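Acetamidase (Bacillus halodurans, PDB 2II1) binds calcium ions and, as a member of the acetamidase/formamidase family, probably hydrolyses carbon-nitrogen bonds in linear amides. Local coordinates at residues A[128-140]-A[152-164]; A[176-188]-A[195-207]. All coordinates share one frame; numbering follows the deposited sequence. Where two conformers were deposited one is given.

Contact 1: A[128-140]-A[152-164]. With CA (calcium ion), chain E.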
# COMPACT_ATOMS: atom_id res chain seq x y z
N LEU A 128 -5.12 16.57 11.51
CA LEU A 128 -6.51 16.13 11.59
C LEU A 128 -6.94 15.67 10.19
O LEU A 128 -6.96 16.48 9.26
CB LEU A 128 -7.41 17.28 12.07
CG LEU A 128 -8.91 16.97 12.23
CD1 LEU A 128 -9.16 15.83 13.20
CD2 LEU A 128 -9.60 18.21 12.70
N GLN A 129 -7.22 14.37 10.04
CA GLN A 129 -7.65 13.76 8.77
C GLN A 129 -8.86 12.86 9.00
O GLN A 129 -8.75 11.62 9.15
CB GLN A 129 -6.48 13.02 8.11
CG GLN A 129 -5.47 14.01 7.58
CD GLN A 129 -4.22 13.38 7.05
OE1 GLN A 129 -3.81 12.30 7.49
NE2 GLN A 129 -3.59 14.05 6.11
N PRO A 130 -10.04 13.50 9.08
CA PRO A 130 -11.25 12.76 9.41
C PRO A 130 -11.62 11.80 8.32
O PRO A 130 -11.57 12.15 7.15
CB PRO A 130 -12.32 13.86 9.57
CG PRO A 130 -11.77 15.07 8.88
CD PRO A 130 -10.29 14.96 8.94
N MSE A 131 -11.97 10.58 8.71
CA MSE A 131 -12.38 9.54 7.78
C MSE A 131 -13.48 8.69 8.42
O MSE A 131 -13.67 8.71 9.63
CB MSE A 131 -11.18 8.69 7.41
CG MSE A 131 -10.38 8.24 8.63
SE MSE A 131 -9.37 6.56 8.42
CE MSE A 131 -10.85 5.18 8.03
N ILE A 132 -14.19 7.93 7.59
CA ILE A 132 -15.18 6.97 8.05
C ILE A 132 -14.66 5.52 7.95
O ILE A 132 -14.34 5.03 6.86
CB ILE A 132 -16.47 7.03 7.17
CG1 ILE A 132 -17.04 8.43 7.09
CG2 ILE A 132 -17.54 6.13 7.73
CD1 ILE A 132 -17.99 8.58 5.92
N GLY A 133 -14.66 4.80 9.08
CA GLY A 133 -14.12 3.45 9.11
C GLY A 133 -15.11 2.36 8.72
O GLY A 133 -14.74 1.35 8.10
N VAL A 134 -16.36 2.52 9.14
CA VAL A 134 -17.43 1.56 8.92
C VAL A 134 -18.49 2.26 8.12
O VAL A 134 -19.11 3.21 8.59
CB VAL A 134 -18.04 1.04 10.25
CG1 VAL A 134 -19.36 0.33 9.99
CG2 VAL A 134 -17.07 0.12 10.96
N ILE A 135 -18.65 1.81 6.87
CA ILE A 135 -19.74 2.24 6.02
C ILE A 135 -20.21 1.03 5.21
O ILE A 135 -19.40 0.37 4.60
CB ILE A 135 -19.30 3.41 5.10
CG1 ILE A 135 -20.53 4.03 4.40
CG2 ILE A 135 -18.25 2.95 4.11
CD1 ILE A 135 -20.25 5.33 3.71
N GLY A 136 -21.51 0.74 5.21
CA GLY A 136 -22.00 -0.45 4.52
C GLY A 136 -23.49 -0.49 4.32
O GLY A 136 -24.24 0.27 4.96
N THR A 137 -23.90 -1.36 3.39
CA THR A 137 -25.30 -1.69 3.14
C THR A 137 -25.57 -3.12 3.66
O THR A 137 -24.63 -3.83 4.06
CB THR A 137 -25.63 -1.56 1.63
OG1 THR A 137 -24.79 -2.42 0.86
CG2 THR A 137 -25.44 -0.09 1.17
N ALA A 138 -26.83 -3.53 3.68
CA ALA A 138 -27.21 -4.84 4.18
C ALA A 138 -26.86 -5.95 3.19
O ALA A 138 -27.21 -5.85 1.99
CB ALA A 138 -28.72 -4.89 4.51
N PRO A 139 -26.22 -7.04 3.67
CA PRO A 139 -25.92 -8.17 2.77
C PRO A 139 -27.21 -8.90 2.46
O PRO A 139 -28.15 -8.82 3.25
CB PRO A 139 -24.94 -9.04 3.59
CG PRO A 139 -24.71 -8.34 4.90
CD PRO A 139 -25.78 -7.30 5.06
N PRO A 140 -27.28 -9.60 1.30
CA PRO A 140 -28.53 -10.29 0.98
C PRO A 140 -28.77 -11.52 1.86
O PRO A 140 -29.93 -11.90 2.09
CB PRO A 140 -28.37 -10.69 -0.50
CG PRO A 140 -26.93 -10.73 -0.74
CD PRO A 140 -26.27 -9.80 0.25
N HIS A 152 -20.45 -5.75 0.84
CA HIS A 152 -21.41 -4.72 1.28
C HIS A 152 -20.75 -3.50 1.92
O HIS A 152 -21.42 -2.50 2.21
CB HIS A 152 -22.37 -5.32 2.34
CG HIS A 152 -21.69 -5.71 3.62
ND1 HIS A 152 -20.76 -6.73 3.68
CD2 HIS A 152 -21.76 -5.20 4.88
CE1 HIS A 152 -20.28 -6.82 4.91
NE2 HIS A 152 -20.87 -5.90 5.66
N GLY A 153 -19.44 -3.59 2.16
CA GLY A 153 -18.68 -2.56 2.90
C GLY A 153 -18.40 -3.07 4.30
O GLY A 153 -17.76 -4.12 4.47
N GLY A 154 -18.90 -2.35 5.30
CA GLY A 154 -18.61 -2.65 6.69
C GLY A 154 -17.27 -2.06 7.14
O GLY A 154 -16.91 -0.96 6.73
N ASN A 155 -16.52 -2.84 7.93
CA ASN A 155 -15.29 -2.38 8.59
C ASN A 155 -14.08 -2.33 7.63
O ASN A 155 -13.17 -3.16 7.68
CB ASN A 155 -15.02 -3.27 9.79
CG ASN A 155 -14.14 -2.63 10.81
OD1 ASN A 155 -13.82 -1.42 10.74
ND2 ASN A 155 -13.71 -3.42 11.76
N LEU A 156 -14.13 -1.34 6.73
CA LEU A 156 -13.17 -1.22 5.62
C LEU A 156 -11.89 -0.53 6.06
O LEU A 156 -10.84 -0.75 5.44
CB LEU A 156 -13.80 -0.40 4.45
CG LEU A 156 -14.95 -1.03 3.64
CD1 LEU A 156 -15.55 -0.12 2.58
CD2 LEU A 156 -14.52 -2.33 2.97
N ASP A 157 -11.98 0.31 7.10
CA ASP A 157 -10.88 1.15 7.55
C ASP A 157 -9.97 1.65 6.41
O ASP A 157 -8.76 1.40 6.39
CB ASP A 157 -10.11 0.46 8.68
CG ASP A 157 -10.95 0.30 9.93
OD1 ASP A 157 -11.83 1.16 10.17
OD2 ASP A 157 -10.74 -0.67 10.69
N THR A 158 -10.60 2.39 5.50
CA THR A 158 -9.95 2.92 4.30
C THR A 158 -9.88 4.42 4.46
O THR A 158 -10.91 5.11 4.56
CB THR A 158 -10.75 2.46 3.02
OG1 THR A 158 -10.62 1.04 2.89
CG2 THR A 158 -10.27 3.10 1.73
N LYS A 159 -8.65 4.94 4.50
CA LYS A 159 -8.41 6.34 4.82
C LYS A 159 -8.81 7.30 3.71
O LYS A 159 -8.94 8.51 3.93
CB LYS A 159 -6.94 6.58 5.27
CG LYS A 159 -5.90 6.71 4.16
CD LYS A 159 -4.51 7.01 4.70
CE LYS A 159 -3.51 7.11 3.57
NZ LYS A 159 -2.13 7.49 3.98
N ASP A 160 -9.03 6.77 2.51
CA ASP A 160 -9.51 7.59 1.40
C ASP A 160 -11.01 7.85 1.48
O ASP A 160 -11.55 8.68 0.72
CB ASP A 160 -9.12 6.95 0.06
CG ASP A 160 -7.63 7.07 -0.23
OD1 ASP A 160 -7.11 8.19 -0.15
OD2 ASP A 160 -6.97 6.05 -0.53
N ILE A 161 -11.69 7.19 2.41
CA ILE A 161 -13.11 7.48 2.69
C ILE A 161 -13.18 8.68 3.63
O ILE A 161 -13.27 8.53 4.86
CB ILE A 161 -13.86 6.25 3.23
CG1 ILE A 161 -13.74 5.08 2.25
CG2 ILE A 161 -15.36 6.55 3.44
CD1 ILE A 161 -14.61 3.87 2.62
N LYS A 162 -13.12 9.85 3.01
CA LYS A 162 -12.85 11.12 3.68
C LYS A 162 -13.61 12.19 2.96
O LYS A 162 -14.21 11.93 1.94
CB LYS A 162 -11.35 11.44 3.70
CG LYS A 162 -10.75 11.72 2.37
CD LYS A 162 -9.23 11.60 2.45
CE LYS A 162 -8.58 11.94 1.13
NZ LYS A 162 -9.09 13.20 0.52
N PRO A 163 -13.60 13.42 3.48
CA PRO A 163 -14.40 14.43 2.82
C PRO A 163 -13.96 14.65 1.38
O PRO A 163 -12.74 14.67 1.08
CB PRO A 163 -14.18 15.68 3.69
CG PRO A 163 -13.77 15.18 4.98
CD PRO A 163 -12.91 13.97 4.66
N GLY A 164 -14.96 14.78 0.49
CA GLY A 164 -14.72 15.02 -0.95
C GLY A 164 -14.59 13.74 -1.78
O GLY A 164 -14.45 13.79 -3.01
CA CA E . -12.56 -0.07 12.17
O HOH W 1 -13.40 2.79 5.76
O HOH W 2 -11.56 -2.00 13.04
O HOH W 3 -11.10 1.09 13.77
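Val134, Ile135 and Gly136 pair antiparallel with Asn155, Gly154 and Gly153; the bond from Thr137 N to His152 O extends the pairing, and past the loop Ile132 N bonds to Ile161 O. Gly154 N gives a 2.9 Å bond to Ile135 O. Both segments turn a corner, at Gly133 and Gly154. At the first corner Gly133 O takes Asp157 N on a lone pair at 3.1 Å, and a weaker bond from Leu156 N. Water 1 bridges Ile132 O, Gly133 O and Thr158 N, so the loop 156-158 is held close to the strand. An inverse gamma turn centred on Asn155 leads from the short strand into this loop. Asn155, in the turn, and Asp157, in the loop, are ligands of a calcium ion. Asn155 OD1 binds the metal at 2.3 Å, and Asp157 grips it with both carboxylate oxygens, OD1 at 2.5 Å and OD2 at 2.4 Å. Asp182 and two waters complete the site. Asn155 CG lies anti to its backbone N (chi1 -159°), which places OD1 on the metal and 3.6 Å from Val134 CG2. Gly147 O holds the amide nitrogen of Asn155, and Asn278 bonds to Asp157 OD2, so second-shell residues position both ligands. Ile161 CG2 packs on Ile132 CB at 3.9 Å, the two side chains crossing at about a right angle, while Ile161 CD1 reaches Ile135 CG2. Met131, present as selenomethionine, bends at chi3 (-61°); SE lies over Lys159 CA and CE turns to Thr158 O. The Lys159 amine leads away to Asp270 of the second subunit. At the far end, Pro139 CG lies 4.2 Å above one face of the His152 ring, toward its rim.

Contact 2: A[176-188]-A[195-207]. With CA (calcium ion), chain F; CA (calcium ion), chain E.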
# COMPACT_ATOMS: atom_id res chain seq x y z
N ALA A 176 -31.56 -0.55 0.21
CA ALA A 176 -30.09 -0.56 0.55
C ALA A 176 -29.79 -0.82 2.03
O ALA A 176 -29.07 -1.77 2.35
CB ALA A 176 -29.41 0.73 0.09
N LEU A 177 -30.33 0.05 2.88
CA LEU A 177 -30.13 0.04 4.35
C LEU A 177 -28.68 0.36 4.70
O LEU A 177 -27.90 -0.52 5.08
CB LEU A 177 -30.57 -1.27 5.00
CG LEU A 177 -32.02 -1.67 4.71
CD1 LEU A 177 -32.24 -3.02 5.30
CD2 LEU A 177 -33.02 -0.67 5.24
N LEU A 178 -28.38 1.65 4.59
CA LEU A 178 -27.04 2.23 4.79
C LEU A 178 -26.85 2.58 6.27
O LEU A 178 -27.74 3.09 6.90
CB LEU A 178 -26.87 3.51 3.94
CG LEU A 178 -25.53 4.25 3.96
CD1 LEU A 178 -24.35 3.37 3.52
CD2 LEU A 178 -25.58 5.51 3.08
N ALA A 179 -25.67 2.28 6.79
CA ALA A 179 -25.32 2.52 8.19
C ALA A 179 -23.84 2.93 8.19
O ALA A 179 -23.09 2.48 7.33
CB ALA A 179 -25.54 1.23 9.04
N LEU A 180 -23.44 3.80 9.09
CA LEU A 180 -22.04 4.19 9.13
C LEU A 180 -21.61 4.59 10.51
O LEU A 180 -22.44 4.87 11.38
CB LEU A 180 -21.71 5.29 8.11
CG LEU A 180 -22.15 6.72 8.36
CD1 LEU A 180 -21.34 7.39 9.49
CD2 LEU A 180 -22.03 7.48 7.07
N GLY A 181 -20.31 4.59 10.72
CA GLY A 181 -19.76 4.73 12.05
C GLY A 181 -18.26 4.75 12.03
O GLY A 181 -17.63 4.88 10.98
N ASP A 182 -17.69 4.62 13.22
CA ASP A 182 -16.27 4.39 13.37
C ASP A 182 -15.43 5.44 12.68
O ASP A 182 -14.58 5.10 11.83
CB ASP A 182 -15.91 3.01 12.84
CG ASP A 182 -14.49 2.62 13.13
OD1 ASP A 182 -14.03 2.93 14.24
OD2 ASP A 182 -13.82 2.01 12.27
N LEU A 183 -15.63 6.69 13.08
CA LEU A 183 -14.87 7.82 12.57
C LEU A 183 -13.49 7.85 13.23
O LEU A 183 -13.35 7.40 14.36
CB LEU A 183 -15.61 9.12 12.85
CG LEU A 183 -17.05 9.29 12.35
CD1 LEU A 183 -17.51 10.74 12.57
CD2 LEU A 183 -17.19 8.89 10.88
N HIS A 184 -12.49 8.35 12.48
CA HIS A 184 -11.13 8.54 13.00
C HIS A 184 -10.68 9.94 12.68
O HIS A 184 -11.04 10.51 11.66
CB HIS A 184 -10.12 7.59 12.39
CG HIS A 184 -10.47 6.15 12.59
ND1 HIS A 184 -10.24 5.18 11.63
CD2 HIS A 184 -11.07 5.51 13.62
CE1 HIS A 184 -10.66 4.01 12.08
NE2 HIS A 184 -11.18 4.19 13.28
N ALA A 185 -9.87 10.46 13.59
CA ALA A 185 -9.28 11.77 13.47
C ALA A 185 -7.94 11.64 12.72
O ALA A 185 -7.43 12.60 12.13
CB ALA A 185 -9.10 12.35 14.87
N ALA A 186 -7.39 10.42 12.73
CA ALA A 186 -6.19 10.11 12.00
C ALA A 186 -6.04 8.62 11.95
O ALA A 186 -6.49 7.92 12.86
CB ALA A 186 -4.98 10.72 12.70
N MSE A 187 -5.40 8.14 10.88
CA MSE A 187 -5.13 6.71 10.68
C MSE A 187 -4.29 6.56 9.41
O MSE A 187 -4.55 7.22 8.41
CB MSE A 187 -6.42 5.91 10.49
CG MSE A 187 -6.26 4.41 10.73
SE MSE A 187 -7.59 3.40 9.73
CE MSE A 187 -6.82 3.42 7.92
N GLY A 188 -3.31 5.67 9.47
CA GLY A 188 -2.48 5.35 8.32
C GLY A 188 -2.84 4.02 7.70
O GLY A 188 -3.46 3.18 8.34
N CYS A 195 -6.30 0.16 15.85
CA CYS A 195 -7.23 1.26 15.82
C CYS A 195 -6.61 2.49 15.17
O CYS A 195 -5.37 2.57 15.01
CB CYS A 195 -7.64 1.55 17.27
SG CYS A 195 -6.28 2.02 18.37
N GLY A 196 -7.47 3.42 14.77
CA GLY A 196 -7.04 4.75 14.39
C GLY A 196 -7.18 5.59 15.63
O GLY A 196 -7.32 5.06 16.73
N VAL A 197 -7.13 6.91 15.48
CA VAL A 197 -7.48 7.75 16.60
C VAL A 197 -9.01 7.71 16.60
O VAL A 197 -9.63 8.32 15.76
CB VAL A 197 -6.95 9.20 16.46
CG1 VAL A 197 -7.37 10.03 17.66
CG2 VAL A 197 -5.43 9.18 16.29
N GLU A 198 -9.60 6.96 17.52
CA GLU A 198 -11.05 6.70 17.52
C GLU A 198 -11.80 7.89 18.10
O GLU A 198 -11.45 8.38 19.19
CB GLU A 198 -11.37 5.47 18.36
CG GLU A 198 -10.58 4.24 17.98
CD GLU A 198 -10.96 3.70 16.61
OE1 GLU A 198 -12.08 3.97 16.12
OE2 GLU A 198 -10.13 3.02 16.00
N ILE A 199 -12.86 8.33 17.41
CA ILE A 199 -13.59 9.54 17.78
C ILE A 199 -15.05 9.57 17.28
O ILE A 199 -15.36 9.01 16.26
CB ILE A 199 -12.82 10.79 17.27
CG1 ILE A 199 -13.19 12.04 18.09
CG2 ILE A 199 -13.01 10.99 15.75
CD1 ILE A 199 -12.24 13.17 17.88
N ALA A 200 -15.92 10.24 18.03
CA ALA A 200 -17.29 10.48 17.62
C ALA A 200 -17.38 11.75 16.78
O ALA A 200 -16.49 12.60 16.78
CB ALA A 200 -18.20 10.62 18.81
N GLY A 201 -18.49 11.86 16.09
CA GLY A 201 -18.72 12.99 15.24
C GLY A 201 -19.98 12.90 14.41
O GLY A 201 -20.92 12.17 14.73
N THR A 202 -19.99 13.70 13.34
CA THR A 202 -21.14 13.84 12.48
C THR A 202 -20.72 13.81 11.00
O THR A 202 -19.78 14.50 10.59
CB THR A 202 -21.85 15.18 12.75
OG1 THR A 202 -22.20 15.26 14.14
CG2 THR A 202 -23.08 15.33 11.89
N VAL A 203 -21.41 13.00 10.21
CA VAL A 203 -21.09 12.90 8.80
C VAL A 203 -22.24 13.52 8.05
O VAL A 203 -23.40 13.28 8.40
CB VAL A 203 -20.85 11.43 8.35
CG1 VAL A 203 -20.77 11.35 6.84
CG2 VAL A 203 -19.58 10.92 8.94
N THR A 204 -21.91 14.35 7.06
CA THR A 204 -22.87 14.89 6.12
C THR A 204 -22.55 14.29 4.76
O THR A 204 -21.41 14.36 4.30
CB THR A 204 -22.83 16.44 6.09
OG1 THR A 204 -23.13 16.93 7.39
CG2 THR A 204 -23.84 17.03 5.09
N LEU A 205 -23.55 13.68 4.15
CA LEU A 205 -23.39 13.04 2.86
C LEU A 205 -24.61 13.29 1.96
O LEU A 205 -25.69 13.60 2.46
CB LEU A 205 -23.14 11.53 3.06
CG LEU A 205 -24.14 10.68 3.85
CD1 LEU A 205 -25.30 10.23 2.99
CD2 LEU A 205 -23.49 9.46 4.40
N LYS A 206 -24.41 13.17 0.65
CA LYS A 206 -25.51 13.08 -0.31
C LYS A 206 -25.58 11.65 -0.86
O LYS A 206 -24.55 11.04 -1.28
CB LYS A 206 -25.27 14.09 -1.44
CG LYS A 206 -26.40 14.17 -2.47
CD LYS A 206 -26.20 15.35 -3.43
CE LYS A 206 -27.04 15.17 -4.73
NZ LYS A 206 -27.31 16.47 -5.42
N VAL A 207 -26.79 11.08 -0.85
CA VAL A 207 -26.97 9.71 -1.29
C VAL A 207 -27.73 9.64 -2.63
O VAL A 207 -28.88 10.12 -2.72
CB VAL A 207 -27.63 8.83 -0.18
CG1 VAL A 207 -28.93 9.46 0.33
CG2 VAL A 207 -27.86 7.41 -0.70
CA CA F . -11.98 2.68 14.55
CA CA E . -12.56 -0.07 12.17
O HOH W 4 -17.62 7.73 15.21
O HOH W 5 -14.45 5.61 16.32
O HOH W 2 -11.56 -2.00 13.04
O HOH W 3 -11.10 1.09 13.77
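A carboxylate-bridged pair of calcium ions sits where the end of strand 176-184 meets the short strand 198-199. Asp182, His184 and Glu198 bind one ion together. Asp182 OD1 lies 2.1 Å from this calcium, while Asp182 OD2 binds the second ion, so the carboxylate bridges the two; water 3 also bridges them. Asp182 CG is anti to the backbone N (chi1 -173°), which brings both oxygens to the metals. His184 uses NE2, at 2.1 Å from the ion. Glu198 chelates the same calcium with OE1 and OE2, its chain bent. The Asp182 and Glu198 carboxylates are nearly coplanar, and their close oxygens, OD1 and OE1, share the ion. The Glu198 carboxylate stands almost perpendicular to the His184 ring (89°), with OE1 at the ring edge. Gly196 CA lies over the centre of one ring face at 4.1 Å, a CH-pi contact, and Asp182 O is over the opposite face, toward the rim. Gly196 N also bonds to Glu198 OE2 at 3.0 Å, from above the carboxylate plane. Backbone bonds join Val197 N to Ala186 O at 2.9 Å and Ala185 N to Val197 O, fixing Glu198 beside the histidine. Away from the metals the contact is greasy. Leu183 CD2 meets Val203 CG2 at 3.7 Å, and Leu183 CD1 lies on Gly201 CA. Leu180 CD2 and Leu205 CD2 touch tip to tip at 3.6 Å, between strands 176-184 and 201-207 that run at 110° to each other. A carboxylate and a water shared between two metals mark a binuclear centre, here built on a buried strand.

In the fold
Both contacts are buried. Contact 1 lies almost at the centre of the chain, and contact 2 is centred about 7 Å from it. They meet in one sheet, where strands 131-136 and 176-184 are neighbours: Gly133 N probably bonds to Asp182 O, and Gln129 N to Ala185 O. Each supplies part of the metal centre. Contact 1 gives an amide and a carboxylate to one calcium. Contact 2 adds a histidine and a glutamate at the other, and Asp182 serves both. Their apolar parts differ. In contact 1 isoleucines pack between a strand and a loop; in contact 2 leucines and valines join two different sheets. Both also touch the second subunit.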